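Local coordinates for Sn-glycerol-3-phosphate ABC transporter substrate-binding protein UspB (Mycobacterium tuberculosis, PDB 4MFI) that probably serves as the substrate-binding subunit of an ABC transporter that takes up glycerophosphocholine, capturing the solute for import, at residues S153-W164 and A267-L276; W208-A216 and T294-G305. All coordinates share one frame; numbering follows the deposited sequence.

Interaction 1 of 2, residues S153-W164 and A267-L276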
ATOM      1  N   SER A 153       1.313   2.737   3.366  1.00  5.94           N
ATOM      2  CA  SER A 153       1.632   1.560   4.158  1.00  5.25           C
ATOM      3  C   SER A 153       2.514   0.642   3.329  1.00  6.29           C
ATOM      4  O   SER A 153       2.695   0.864   2.128  1.00  7.63           O
ATOM      5  CB  SER A 153       0.345   0.816   4.470  1.00  8.11           C
ATOM      6  OG  SER A 153      -0.278   0.455   3.248  1.00 12.90           O
ATOM      7  N   THR A 154       3.068  -0.384   3.968  1.00  6.16           N
ATOM      8  CA  THR A 154       3.716  -1.483   3.258  1.00  5.43           C
ATOM      9  C   THR A 154       3.374  -2.777   3.980  1.00  6.06           C
ATOM     10  O   THR A 154       2.880  -2.752   5.110  1.00  6.64           O
ATOM     11  CB  THR A 154       5.263  -1.379   3.249  1.00  6.58           C
ATOM     12  OG1 THR A 154       5.766  -1.714   4.546  1.00  8.06           O
ATOM     13  CG2 THR A 154       5.743   0.002   2.834  1.00  7.42           C
ATOM     14  N   PRO A 155       3.643  -3.920   3.343  1.00  5.56           N
ATOM     15  CA  PRO A 155       3.592  -5.154   4.127  1.00  5.65           C
ATOM     16  C   PRO A 155       4.738  -5.211   5.142  1.00  5.26           C
ATOM     17  O   PRO A 155       5.763  -4.531   4.996  1.00  5.81           O
ATOM     18  CB  PRO A 155       3.765  -6.243   3.063  1.00  6.26           C
ATOM     19  CG  PRO A 155       3.272  -5.602   1.794  1.00  5.77           C
ATOM     20  CD  PRO A 155       3.781  -4.194   1.902  1.00  5.48           C
ATOM     21  N   LEU A 156       4.549  -6.031   6.167  1.00  5.76           N
ATOM     22  CA  LEU A 156       5.519  -6.210   7.236  1.00  5.95           C
ATOM     23  C   LEU A 156       5.461  -7.676   7.653  1.00  4.68           C
ATOM     24  O   LEU A 156       4.395  -8.291   7.597  1.00  6.26           O
ATOM     25  CB  LEU A 156       5.138  -5.312   8.410  1.00  8.30           C
ATOM     26  CG  LEU A 156       6.210  -5.018   9.450  1.00  8.80           C
ATOM     27  CD1 LEU A 156       7.406  -4.341   8.804  1.00 10.52           C
ATOM     28  CD2 LEU A 156       5.622  -4.143  10.559  1.00 10.88           C
ATOM     29  N   PHE A 157       6.599  -8.242   8.051  1.00  4.48           N
ATOM     30  CA  PHE A 157       6.656  -9.639   8.486  1.00  4.75           C
ATOM     31  C   PHE A 157       6.574  -9.685  10.011  1.00  4.83           C
ATOM     32  O   PHE A 157       7.490  -9.254  10.705  1.00  7.28           O
ATOM     33  CB  PHE A 157       7.948 -10.300   7.976  1.00  5.35           C
ATOM     34  CG  PHE A 157       7.987 -11.794   8.156  1.00  5.01           C
ATOM     35  CD1 PHE A 157       8.303 -12.359   9.391  1.00  5.83           C
ATOM     36  CD2 PHE A 157       7.736 -12.642   7.081  1.00  7.59           C
ATOM     37  CE1 PHE A 157       8.334 -13.753   9.556  1.00  7.84           C
ATOM     38  CE2 PHE A 157       7.781 -14.028   7.232  1.00  7.45           C
ATOM     39  CZ  PHE A 157       8.075 -14.585   8.472  1.00  8.53           C
ATOM     40  N   TYR A 158       5.460 -10.191  10.527  1.00  4.55           N
ATOM     41  CA  TYR A 158       5.240 -10.286  11.962  1.00  4.37           C
ATOM     42  C   TYR A 158       5.604 -11.683  12.438  1.00  5.16           C
ATOM     43  O   TYR A 158       5.257 -12.671  11.784  1.00  5.16           O
ATOM     44  CB  TYR A 158       3.768 -10.017  12.283  1.00  5.79           C
ATOM     45  CG  TYR A 158       3.299  -8.609  11.986  1.00  5.13           C
ATOM     46  CD1 TYR A 158       3.353  -7.626  12.968  1.00  7.23           C
ATOM     47  CD2 TYR A 158       2.784  -8.259  10.734  1.00  4.79           C
ATOM     48  CE1 TYR A 158       2.912  -6.339  12.727  1.00  8.49           C
ATOM     49  CE2 TYR A 158       2.344  -6.953  10.477  1.00  6.81           C
ATOM     50  CZ  TYR A 158       2.415  -5.998  11.483  1.00  7.91           C
ATOM     51  OH  TYR A 158       1.975  -4.703  11.269  1.00  9.88           O
ATOM     52  N   TYR A 159       6.280 -11.784  13.578  1.00  4.58           N
ATOM     53  CA  TYR A 159       6.626 -13.103  14.109  1.00  4.63           C
ATOM     54  C   TYR A 159       6.508 -13.214  15.620  1.00  5.12           C
ATOM     55  O   TYR A 159       6.781 -12.262  16.355  1.00  7.17           O
ATOM     56  CB  TYR A 159       7.996 -13.587  13.616  1.00  6.56           C
ATOM     57  CG  TYR A 159       9.217 -12.830  14.111  1.00  5.48           C
ATOM     58  CD1 TYR A 159       9.645 -11.656  13.489  1.00  6.49           C
ATOM     59  CD2 TYR A 159       9.976 -13.319  15.171  1.00  7.27           C
ATOM     60  CE1 TYR A 159      10.788 -10.982  13.928  1.00  7.97           C
ATOM     61  CE2 TYR A 159      11.113 -12.658  15.613  1.00  7.63           C
ATOM     62  CZ  TYR A 159      11.512 -11.487  14.997  1.00  7.55           C
ATOM     63  OH  TYR A 159      12.645 -10.843  15.444  1.00  9.70           O
ATOM     64  N   ASN A 160       6.075 -14.392  16.051  1.00  5.36           N
ATOM     65  CA  ASN A 160       5.868 -14.732  17.450  1.00  6.47           C
ATOM     66  C   ASN A 160       7.201 -15.205  18.029  1.00  6.44           C
ATOM     67  O   ASN A 160       7.742 -16.236  17.609  1.00  6.70           O
ATOM     68  CB  ASN A 160       4.805 -15.833  17.488  1.00  6.95           C
ATOM     69  CG  ASN A 160       4.451 -16.285  18.879  1.00  7.97           C
ATOM     70  OD1 ASN A 160       5.314 -16.501  19.724  1.00  9.24           O
ATOM     71  ND2 ASN A 160       3.154 -16.480  19.109  1.00  8.87           N
ATOM     72  N   LYS A 161       7.744 -14.450  18.984  1.00  6.19           N
ATOM     73  CA  LYS A 161       9.077 -14.753  19.507  1.00  6.96           C
ATOM     74  C   LYS A 161       9.123 -16.036  20.325  1.00  7.59           C
ATOM     75  O   LYS A 161      10.144 -16.712  20.337  1.00  9.46           O
ATOM     76  CB  LYS A 161       9.647 -13.574  20.291  1.00  9.07           C
ATOM     77  CG  LYS A 161       9.926 -12.386  19.405  1.00 11.16           C
ATOM     78  CD  LYS A 161      10.994 -11.492  19.991  1.00 11.72           C
ATOM     79  CE  LYS A 161      11.261 -10.311  19.085  1.00 12.47           C
ATOM     80  NZ  LYS A 161      12.414  -9.518  19.581  1.00 16.21           N
ATOM     81  N   ALA A 162       8.028 -16.378  20.999  1.00  8.11           N
ATOM     82  CA  ALA A 162       7.992 -17.638  21.734  1.00  9.30           C
ATOM     83  C   ALA A 162       8.085 -18.822  20.777  1.00  9.36           C
ATOM     84  O   ALA A 162       8.787 -19.795  21.056  1.00 10.35           O
ATOM     85  CB  ALA A 162       6.743 -17.736  22.596  1.00 11.24           C
ATOM     86  N   ALA A 163       7.387 -18.740  19.646  1.00  7.20           N
ATOM     87  CA  ALA A 163       7.449 -19.800  18.645  1.00  6.14           C
ATOM     88  C   ALA A 163       8.852 -19.876  18.048  1.00  5.81           C
ATOM     89  O   ALA A 163       9.404 -20.965  17.882  1.00  7.66           O
ATOM     90  CB  ALA A 163       6.402 -19.572  17.545  1.00  7.14           C
ATOM     91  N   TRP A 164       9.427 -18.715  17.724  1.00  5.70           N
ATOM     92  CA  TRP A 164      10.782 -18.645  17.179  1.00  6.43           C
ATOM     93  C   TRP A 164      11.775 -19.309  18.129  1.00  7.47           C
ATOM     94  O   TRP A 164      12.634 -20.085  17.702  1.00  8.18           O
ATOM     95  CB  TRP A 164      11.172 -17.179  16.947  1.00  6.80           C
ATOM     96  CG  TRP A 164      11.229 -16.745  15.498  1.00  6.04           C
ATOM     97  CD1 TRP A 164      12.301 -16.184  14.862  1.00  6.26           C
ATOM     98  CD2 TRP A 164      10.180 -16.839  14.508  1.00  6.52           C
ATOM     99  NE1 TRP A 164      11.990 -15.925  13.545  1.00  5.39           N
ATOM    100  CE2 TRP A 164      10.696 -16.309  13.304  1.00  5.22           C
ATOM    101  CE3 TRP A 164       8.860 -17.310  14.525  1.00  6.53           C
ATOM    102  CZ2 TRP A 164       9.944 -16.253  12.124  1.00  5.34           C
ATOM    103  CZ3 TRP A 164       8.111 -17.246  13.354  1.00  5.31           C
ATOM    104  CH2 TRP A 164       8.657 -16.729  12.170  1.00  5.39           C
ATOM    105  N   ALA A 267       2.021 -18.380  13.876  1.00  4.97           N
ATOM    106  CA  ALA A 267       3.335 -17.993  14.412  1.00  5.25           C
ATOM    107  C   ALA A 267       3.929 -16.788  13.682  1.00  5.01           C
ATOM    108  O   ALA A 267       4.827 -16.122  14.199  1.00  5.55           O
ATOM    109  CB  ALA A 267       4.307 -19.158  14.366  1.00  7.50           C
ATOM    110  N   SER A 268       3.450 -16.534  12.468  1.00  4.00           N
ATOM    111  CA  SER A 268       3.952 -15.433  11.658  1.00  4.45           C
ATOM    112  C   SER A 268       2.966 -15.110  10.547  1.00  4.14           C
ATOM    113  O   SER A 268       2.093 -15.927  10.215  1.00  4.23           O
ATOM    114  CB  SER A 268       5.333 -15.763  11.071  1.00  5.40           C
ATOM    115  OG  SER A 268       5.280 -16.859  10.173  1.00  5.05           O
ATOM    116  N   ALA A 269       3.122 -13.929   9.956  1.00  5.39           N
ATOM    117  CA  ALA A 269       2.219 -13.460   8.913  1.00  3.65           C
ATOM    118  C   ALA A 269       2.789 -12.228   8.263  1.00  3.07           C
ATOM    119  O   ALA A 269       3.445 -11.427   8.918  1.00  6.21           O
ATOM    120  CB  ALA A 269       0.855 -13.124   9.512  1.00  5.89           C
ATOM    121  N   VAL A 270       2.540 -12.079   6.964  1.00  4.10           N
ATOM    122  CA  VAL A 270       2.760 -10.807   6.290  1.00  4.45           C
ATOM    123  C   VAL A 270       1.441 -10.045   6.267  1.00  5.12           C
ATOM    124  O   VAL A 270       0.441 -10.504   5.715  1.00  6.68           O
ATOM    125  CB  VAL A 270       3.311 -10.991   4.864  1.00  5.16           C
ATOM    126  CG1 VAL A 270       3.394  -9.648   4.145  1.00  6.68           C
ATOM    127  CG2 VAL A 270       4.681 -11.653   4.913  1.00  8.04           C
ATOM    128  N   ALA A 271       1.440  -8.888   6.913  1.00  5.64           N
ATOM    129  CA  ALA A 271       0.254  -8.056   6.994  1.00  5.51           C
ATOM    130  C   ALA A 271       0.673  -6.600   6.866  1.00  5.44           C
ATOM    131  O   ALA A 271       1.858  -6.298   6.807  1.00  6.14           O
ATOM    132  CB  ALA A 271      -0.481  -8.300   8.311  1.00  7.02           C
ATOM    133  N   SER A 272      -0.289  -5.692   6.830  1.00  7.07           N
ATOM    134  CA  SER A 272       0.057  -4.287   6.665  1.00  6.85           C
ATOM    135  C   SER A 272       0.754  -3.701   7.882  1.00  6.46           C
ATOM    136  O   SER A 272       0.495  -4.105   9.025  1.00  6.87           O
ATOM    137  CB  SER A 272      -1.202  -3.474   6.376  1.00  7.18           C
ATOM    138  OG  SER A 272      -0.891  -2.118   6.127  1.00  9.13           O
ATOM    139  N   THR A 273       1.625  -2.727   7.630  1.00  6.65           N
ATOM    140  CA  THR A 273       2.131  -1.864   8.693  1.00  6.65           C
ATOM    141  C   THR A 273       0.969  -1.182   9.425  1.00  8.95           C
ATOM    142  O   THR A 273       1.094  -0.811  10.596  1.00 11.39           O
ATOM    143  CB  THR A 273       3.094  -0.790   8.136  1.00  6.59           C
ATOM    144  OG1 THR A 273       2.494  -0.146   7.002  1.00  7.96           O
ATOM    145  CG2 THR A 273       4.398  -1.420   7.703  1.00  8.28           C
ATOM    146  N   GLY A 274      -0.164  -1.030   8.739  1.00  9.06           N
ATOM    147  CA  GLY A 274      -1.340  -0.424   9.338  1.00 10.73           C
ATOM    148  C   GLY A 274      -1.940  -1.247  10.464  1.00 12.23           C
ATOM    149  O   GLY A 274      -2.746  -0.739  11.250  1.00 15.85           O
ATOM    150  N   SER A 275      -1.550  -2.516  10.545  1.00 10.91           N
ATOM    151  CA  SER A 275      -2.044  -3.405  11.589  1.00 10.98           C
ATOM    152  C   SER A 275      -1.162  -3.409  12.828  1.00 10.04           C
ATOM    153  O   SER A 275      -1.505  -4.043  13.828  1.00 10.63           O
ATOM    154  CB  SER A 275      -2.175  -4.834  11.058  1.00 11.03           C
ATOM    155  OG  SER A 275      -3.200  -4.908  10.086  1.00 14.48           O
ATOM    156  N   LEU A 276      -0.032  -2.708  12.771  1.00 10.97           N
ATOM    157  CA  LEU A 276       0.940  -2.751  13.863  1.00 10.57           C
ATOM    158  C   LEU A 276       0.364  -2.295  15.208  1.00 11.03           C
ATOM    159  O   LEU A 276       0.542  -2.971  16.223  1.00 10.83           O
ATOM    160  CB  LEU A 276       2.204  -1.955  13.507  1.00 10.88           C
ATOM    161  CG  LEU A 276       3.320  -1.906  14.557  1.00 12.02           C
ATOM    162  CD1 LEU A 276       3.782  -3.311  14.955  1.00 13.05           C
ATOM    163  CD2 LEU A 276       4.501  -1.082  14.057  1.00 12.65           C
TER
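Tyr158 lays its ring alongside the facing strand, edge-on to the carbonyls of Ala269 and Ser272, because CG stands anti to its own carbonyl carbon (chi1 -66°); OH thereby meets Ser272 O at 2.8 Å. Thr273 has OG1 between its backbone N and carbonyl carbon (chi1 49°), where it accepts the N-H of Thr154. The two segments form an antiparallel ladder in the mixed sheet of a periplasmic-binding-protein fold, strand 155-160 against strand 268-272. Hydrogen-bonded pairs Leu156-Ala271 and Tyr158-Ala269 each close a ring of two backbone bonds. Beyond them, Asn160 N donates to Ala267 O at one end and Thr273 N to Thr154 O at the other.

On the face carrying Phe157 and Tyr159, Phe157 CD2 lies 3.9 Å from Val270 CG2, the two side chains crossing at about a right angle. Trp164, in the first turn of the following helix, brings CH2 within 3.6 Å of Ser268 CB, while Ser268 OG bonds to Ala197 O and His198. Helix 177-191 packs on this side. The reverse face carries Leu156, Tyr158 and Ala271; Ala271 CB is 3.8 Å from Tyr158 CE2, and helix 366-374 packs against Leu156 and Thr273.

Where the first strand gives way to a helix, Asn160 is the N-cap, its OD1 accepting from Ala163 N, and Ala163 CB rests on Ala267 CB. At the other end, Ser272 OG takes the N-H of Gly274 in an ST turn. Ser272 O is gripped twice, Tyr158 OH and Ser275 N reaching it from opposite faces of its carbonyl plane.

Interaction 2 of 2, residues W208-A216 and T294-G305; sequences WTFQGPNWA and TGPDAAPACPTG
Pro303 fits between two tryptophans of the 208-216 segment, and this is the tight half of the contact. Its CG sits over one face of the Trp208 ring, offset toward the rim, and also lies 3.6 Å from Trp208 O. Its CB is 3.8 Å from CZ3 of Trp215, whose ring edge runs along the backbone from Ala301 to Pro303. Trp208 NE1 donates to Thr304 O at 2.9 Å in a nearly straight bond (174°); the acceptor lies in the indole plane, but the donor stands well above the carbonyl plane. This bond helps fix the turn of the ring. Gly212 presents only a CA to Ala301 O, 3.1 Å away.

Ala216 CB still meets Ala301 CB at 3.8 Å; past it the packing thins, Pro296 CD touching Ala216 O at the same distance, before the loop swings out to the protein surface at Asp297 and Ala298.

The polar ends of Gln211 and Trp215 are held by Asp382, with Gln381 also taking Gln211 NE2, and Arg379 makes a cation-pi contact with Trp215. The loop linking strands 287-290 and 307-310 thus lies across helices 206-209 and 211-216, with Pro155 of strand 144-160 packed against Pro303 and Trp177 of helix 177-191 against Ala216.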
ATOM      1  N   TRP A 208      -1.760  -8.208  -2.919  1.00  3.57           N
ATOM      2  CA  TRP A 208      -0.821  -7.210  -2.421  1.00  3.44           C
ATOM      3  C   TRP A 208       0.360  -7.847  -1.699  1.00  4.80           C
ATOM      4  O   TRP A 208       1.514  -7.539  -2.004  1.00  6.75           O
ATOM      5  CB  TRP A 208      -1.545  -6.236  -1.492  1.00  3.54           C
ATOM      6  CG  TRP A 208      -0.756  -5.024  -1.098  1.00  3.64           C
ATOM      7  CD1 TRP A 208      -0.199  -4.091  -1.933  1.00  4.09           C
ATOM      8  CD2 TRP A 208      -0.494  -4.575   0.237  1.00  3.85           C
ATOM      9  NE1 TRP A 208       0.409  -3.100  -1.195  1.00  4.50           N
ATOM     10  CE2 TRP A 208       0.239  -3.374   0.139  1.00  4.53           C
ATOM     11  CE3 TRP A 208      -0.803  -5.078   1.511  1.00  5.30           C
ATOM     12  CZ2 TRP A 208       0.654  -2.658   1.264  1.00  5.30           C
ATOM     13  CZ3 TRP A 208      -0.381  -4.373   2.627  1.00  5.43           C
ATOM     14  CH2 TRP A 208       0.338  -3.174   2.498  1.00  5.43           C
ATOM     15  N   THR A 209       0.077  -8.733  -0.746  1.00  4.25           N
ATOM     16  CA  THR A 209       1.148  -9.311   0.067  1.00  4.98           C
ATOM     17  C   THR A 209       1.980 -10.352  -0.678  1.00  6.62           C
ATOM     18  O   THR A 209       3.163 -10.516  -0.375  1.00 11.16           O
ATOM     19  CB  THR A 209       0.643  -9.919   1.390  1.00  5.63           C
ATOM     20  OG1 THR A 209      -0.250 -11.000   1.109  1.00  6.94           O
ATOM     21  CG2 THR A 209      -0.057  -8.867   2.255  1.00  7.90           C
ATOM     22  N   PHE A 210       1.396 -11.051  -1.644  1.00  5.17           N
ATOM     23  CA  PHE A 210       2.147 -12.046  -2.423  1.00  4.10           C
ATOM     24  C   PHE A 210       3.100 -11.385  -3.409  1.00  3.98           C
ATOM     25  O   PHE A 210       4.035 -12.015  -3.901  1.00  4.17           O
ATOM     26  CB  PHE A 210       1.180 -12.986  -3.165  1.00  5.98           C
ATOM     27  CG  PHE A 210       1.863 -13.994  -4.059  1.00  6.64           C
ATOM     28  CD1 PHE A 210       2.491 -15.108  -3.525  1.00  8.84           C
ATOM     29  CD2 PHE A 210       1.856 -13.827  -5.444  1.00  7.73           C
ATOM     30  CE1 PHE A 210       3.116 -16.033  -4.354  1.00  9.46           C
ATOM     31  CE2 PHE A 210       2.477 -14.750  -6.275  1.00  8.23           C
ATOM     32  CZ  PHE A 210       3.107 -15.854  -5.729  1.00  9.01           C
ATOM     33  N   GLN A 211       2.863 -10.112  -3.703  1.00  4.88           N
ATOM     34  CA  GLN A 211       3.681  -9.397  -4.663  1.00  6.88           C
ATOM     35  C   GLN A 211       5.154  -9.453  -4.280  1.00  7.50           C
ATOM     36  O   GLN A 211       6.028  -9.605  -5.137  1.00  9.33           O
ATOM     37  CB  GLN A 211       3.225  -7.943  -4.717  1.00 10.34           C
ATOM     38  CG  GLN A 211       2.894  -7.495  -6.096  1.00 11.16           C
ATOM     39  CD  GLN A 211       2.369  -6.078  -6.185  1.00  7.49           C
ATOM     40  OE1 GLN A 211       2.450  -5.466  -7.246  1.00  7.82           O
ATOM     41  NE2 GLN A 211       1.805  -5.554  -5.087  1.00  6.93           N
ATOM     42  N   GLY A 212       5.415  -9.345  -2.980  1.00  8.55           N
ATOM     43  CA  GLY A 212       6.773  -9.369  -2.473  1.00 11.05           C
ATOM     44  C   GLY A 212       7.500 -10.677  -2.722  1.00  9.88           C
ATOM     45  O   GLY A 212       8.556 -10.677  -3.362  1.00  9.21           O
ATOM     46  N   PRO A 213       6.968 -11.797  -2.202  1.00  9.36           N
ATOM     47  CA  PRO A 213       7.637 -13.071  -2.474  1.00  8.86           C
ATOM     48  C   PRO A 213       7.733 -13.373  -3.957  1.00  7.07           C
ATOM     49  O   PRO A 213       8.748 -13.914  -4.378  1.00  7.36           O
ATOM     50  CB  PRO A 213       6.769 -14.111  -1.745  1.00 11.28           C
ATOM     51  CG  PRO A 213       5.567 -13.388  -1.279  1.00 14.04           C
ATOM     52  CD  PRO A 213       5.942 -11.942  -1.155  1.00 11.52           C
ATOM     53  N   ASN A 214       6.724 -13.004  -4.739  1.00  4.76           N
ATOM     54  CA  ASN A 214       6.805 -13.193  -6.177  1.00  4.47           C
ATOM     55  C   ASN A 214       8.050 -12.488  -6.736  1.00  5.42           C
ATOM     56  O   ASN A 214       8.893 -13.112  -7.390  1.00  5.21           O
ATOM     57  CB  ASN A 214       5.510 -12.669  -6.815  1.00  5.16           C
ATOM     58  CG  ASN A 214       5.311 -13.138  -8.239  1.00  5.14           C
ATOM     59  OD1 ASN A 214       5.874 -14.147  -8.682  1.00  6.64           O
ATOM     60  ND2 ASN A 214       4.473 -12.409  -8.964  1.00  5.58           N
ATOM     61  N   TRP A 215       8.191 -11.197  -6.445  1.00  5.39           N
ATOM     62  CA  TRP A 215       9.375 -10.447  -6.858  1.00  4.12           C
ATOM     63  C   TRP A 215      10.682 -11.062  -6.332  1.00  4.33           C
ATOM     64  O   TRP A 215      11.688 -11.095  -7.045  1.00  6.19           O
ATOM     65  CB  TRP A 215       9.283  -9.008  -6.360  1.00  5.07           C
ATOM     66  CG  TRP A 215       8.255  -8.157  -7.046  1.00  4.59           C
ATOM     67  CD1 TRP A 215       7.750  -8.306  -8.315  1.00  4.77           C
ATOM     68  CD2 TRP A 215       7.618  -7.004  -6.492  1.00  4.17           C
ATOM     69  NE1 TRP A 215       6.837  -7.305  -8.574  1.00  4.80           N
ATOM     70  CE2 TRP A 215       6.746  -6.491  -7.472  1.00  4.49           C
ATOM     71  CE3 TRP A 215       7.707  -6.350  -5.254  1.00  5.68           C
ATOM     72  CZ2 TRP A 215       5.964  -5.360  -7.251  1.00  6.19           C
ATOM     73  CZ3 TRP A 215       6.934  -5.227  -5.039  1.00  6.82           C
ATOM     74  CH2 TRP A 215       6.079  -4.740  -6.032  1.00  5.55           C
ATOM     75  N   ALA A 216      10.674 -11.513  -5.077  1.00  4.59           N
ATOM     76  CA  ALA A 216      11.872 -12.080  -4.464  1.00  5.35           C
ATOM     77  C   ALA A 216      12.368 -13.313  -5.215  1.00  5.39           C
ATOM     78  O   ALA A 216      13.572 -13.600  -5.242  1.00  6.10           O
ATOM     79  CB  ALA A 216      11.605 -12.419  -3.002  1.00  6.21           C
ATOM     80  N   THR A 294      14.377  -9.702   1.013  1.00  8.26           N
ATOM     81  CA  THR A 294      14.670  -9.087  -0.271  1.00  8.63           C
ATOM     82  C   THR A 294      14.906 -10.180  -1.310  1.00  7.52           C
ATOM     83  O   THR A 294      14.927 -11.372  -0.987  1.00  8.55           O
ATOM     84  CB  THR A 294      15.908  -8.195  -0.190  1.00  8.53           C
ATOM     85  OG1 THR A 294      17.068  -9.015  -0.003  1.00  9.91           O
ATOM     86  CG2 THR A 294      15.784  -7.230   0.975  1.00 11.52           C
ATOM     87  N   GLY A 295      15.063  -9.776  -2.562  1.00  9.08           N
ATOM     88  CA  GLY A 295      15.562 -10.688  -3.571  1.00  8.79           C
ATOM     89  C   GLY A 295      17.078 -10.729  -3.507  1.00  9.67           C
ATOM     90  O   GLY A 295      17.683 -10.215  -2.562  1.00 11.13           O
ATOM     91  N   PRO A 296      17.708 -11.338  -4.520  1.00 10.17           N
ATOM     92  CA  PRO A 296      19.172 -11.427  -4.571  1.00 11.88           C
ATOM     93  C   PRO A 296      19.801 -10.042  -4.572  1.00 13.55           C
ATOM     94  O   PRO A 296      19.207  -9.111  -5.131  1.00 13.02           O
ATOM     95  CB  PRO A 296      19.434 -12.121  -5.908  1.00 14.59           C
ATOM     96  CG  PRO A 296      18.195 -12.879  -6.187  1.00 16.48           C
ATOM     97  CD  PRO A 296      17.068 -12.062  -5.629  1.00 13.34           C
ATOM     98  N   ASP A 297      20.971  -9.912  -3.949  1.00 15.99           N
ATOM     99  CA  ASP A 297      21.676  -8.631  -3.866  1.00 17.77           C
ATOM    100  C   ASP A 297      20.828  -7.513  -3.285  1.00 16.24           C
ATOM    101  O   ASP A 297      20.911  -6.363  -3.729  1.00 16.32           O
ATOM    102  CB  ASP A 297      22.186  -8.215  -5.237  1.00 20.01           C
ATOM    103  CG  ASP A 297      23.270  -9.111  -5.733  1.00 27.23           C
ATOM    104  OD1 ASP A 297      24.023  -9.653  -4.896  1.00 29.67           O
ATOM    105  OD2 ASP A 297      23.376  -9.269  -6.967  1.00 27.69           O
ATOM    106  N   ALA A 298      20.014  -7.868  -2.298  1.00 13.70           N
ATOM    107  CA  ALA A 298      19.151  -6.921  -1.604  1.00 13.05           C
ATOM    108  C   ALA A 298      18.185  -6.198  -2.537  1.00 11.84           C
ATOM    109  O   ALA A 298      17.780  -5.069  -2.261  1.00 14.17           O
ATOM    110  CB  ALA A 298      19.987  -5.914  -0.802  1.00 15.53           C
ATOM    111  N   ALA A 299      17.795  -6.854  -3.630  1.00 11.42           N
ATOM    112  CA  ALA A 299      16.807  -6.273  -4.541  1.00 10.43           C
ATOM    113  C   ALA A 299      15.473  -6.086  -3.822  1.00  9.01           C
ATOM    114  O   ALA A 299      15.023  -6.983  -3.112  1.00  9.10           O
ATOM    115  CB  ALA A 299      16.623  -7.160  -5.751  1.00 11.63           C
ATOM    116  N   PRO A 300      14.838  -4.917  -4.000  1.00  9.17           N
ATOM    117  CA  PRO A 300      13.575  -4.647  -3.306  1.00  8.95           C
ATOM    118  C   PRO A 300      12.501  -5.673  -3.643  1.00  8.31           C
ATOM    119  O   PRO A 300      12.261  -5.979  -4.819  1.00 10.73           O
ATOM    120  CB  PRO A 300      13.157  -3.276  -3.848  1.00 12.56           C
ATOM    121  CG  PRO A 300      14.406  -2.644  -4.289  1.00 14.88           C
ATOM    122  CD  PRO A 300      15.327  -3.744  -4.741  1.00 12.80           C
ATOM    123  N   ALA A 301      11.862  -6.200  -2.608  1.00  6.33           N
ATOM    124  CA  ALA A 301      10.813  -7.196  -2.800  1.00  6.51           C
ATOM    125  C   ALA A 301       9.675  -6.925  -1.842  1.00  6.03           C
ATOM    126  O   ALA A 301       9.123  -7.836  -1.222  1.00  7.11           O
ATOM    127  CB  ALA A 301      11.363  -8.608  -2.632  1.00  7.11           C
ATOM    128  N   CYS A 302       9.329  -5.647  -1.730  1.00  5.25           N
ATOM    129  CA  CYS A 302       8.267  -5.202  -0.844  1.00  5.43           C
ATOM    130  C   CYS A 302       7.520  -4.065  -1.524  1.00  4.61           C
ATOM    131  O   CYS A 302       8.124  -3.058  -1.867  1.00  6.01           O
ATOM    132  CB  CYS A 302       8.857  -4.706   0.474  1.00  6.11           C
ATOM    133  SG  CYS A 302       7.603  -4.192   1.678  1.00  7.70           S
ATOM    134  N   PRO A 303       6.203  -4.219  -1.719  1.00  4.45           N
ATOM    135  CA  PRO A 303       5.431  -3.148  -2.354  1.00  5.25           C
ATOM    136  C   PRO A 303       5.040  -2.084  -1.346  1.00  5.68           C
ATOM    137  O   PRO A 303       5.188  -2.259  -0.130  1.00  6.61           O
ATOM    138  CB  PRO A 303       4.171  -3.877  -2.826  1.00  5.46           C
ATOM    139  CG  PRO A 303       3.968  -4.914  -1.761  1.00  5.67           C
ATOM    140  CD  PRO A 303       5.362  -5.389  -1.409  1.00  4.98           C
ATOM    141  N   THR A 304       4.536  -0.974  -1.860  1.00  7.51           N
ATOM    142  CA  THR A 304       3.881   0.010  -1.017  1.00  8.81           C
ATOM    143  C   THR A 304       2.376  -0.091  -1.239  1.00  6.77           C
ATOM    144  O   THR A 304       1.917  -0.822  -2.120  1.00  6.66           O
ATOM    145  CB  THR A 304       4.350   1.403  -1.370  1.00 12.72           C
ATOM    146  OG1 THR A 304       3.998   1.654  -2.728  1.00 13.75           O
ATOM    147  CG2 THR A 304       5.866   1.504  -1.213  1.00 15.12           C
ATOM    148  N   GLY A 305       1.607   0.639  -0.441  1.00  6.61           N
ATOM    149  CA  GLY A 305       0.161   0.606  -0.535  1.00  6.74           C
ATOM    150  C   GLY A 305      -0.444   1.867   0.044  1.00  6.63           C
ATOM    151  O   GLY A 305       0.268   2.727   0.569  1.00  6.89           O
TER

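How the interactions relate
Interactions 1 and 2 have centres about 15 Å apart and touch directly. Their segments alternate along the chain, in the order 153-164, 208-216, 267-276, 294-305, so each closes a long excursion that the other interrupts. The junction is the start of the first segment: Ser153 O lies 2.8 Å from Gly305 N, a probable hydrogen bond, and Trp208 CH2 packs 3.4 Å from Thr154 C. Strand 144-160 pairs with strands 268-272, 287-290 and 307-310, and the loop of interaction 2 joins the last two. Sheet pairing in interaction 1 and helix-to-loop packing in interaction 2 thus meet at the start of segment 153-164, tying helix 206-209 and the 294-305 loop to the mixed sheet.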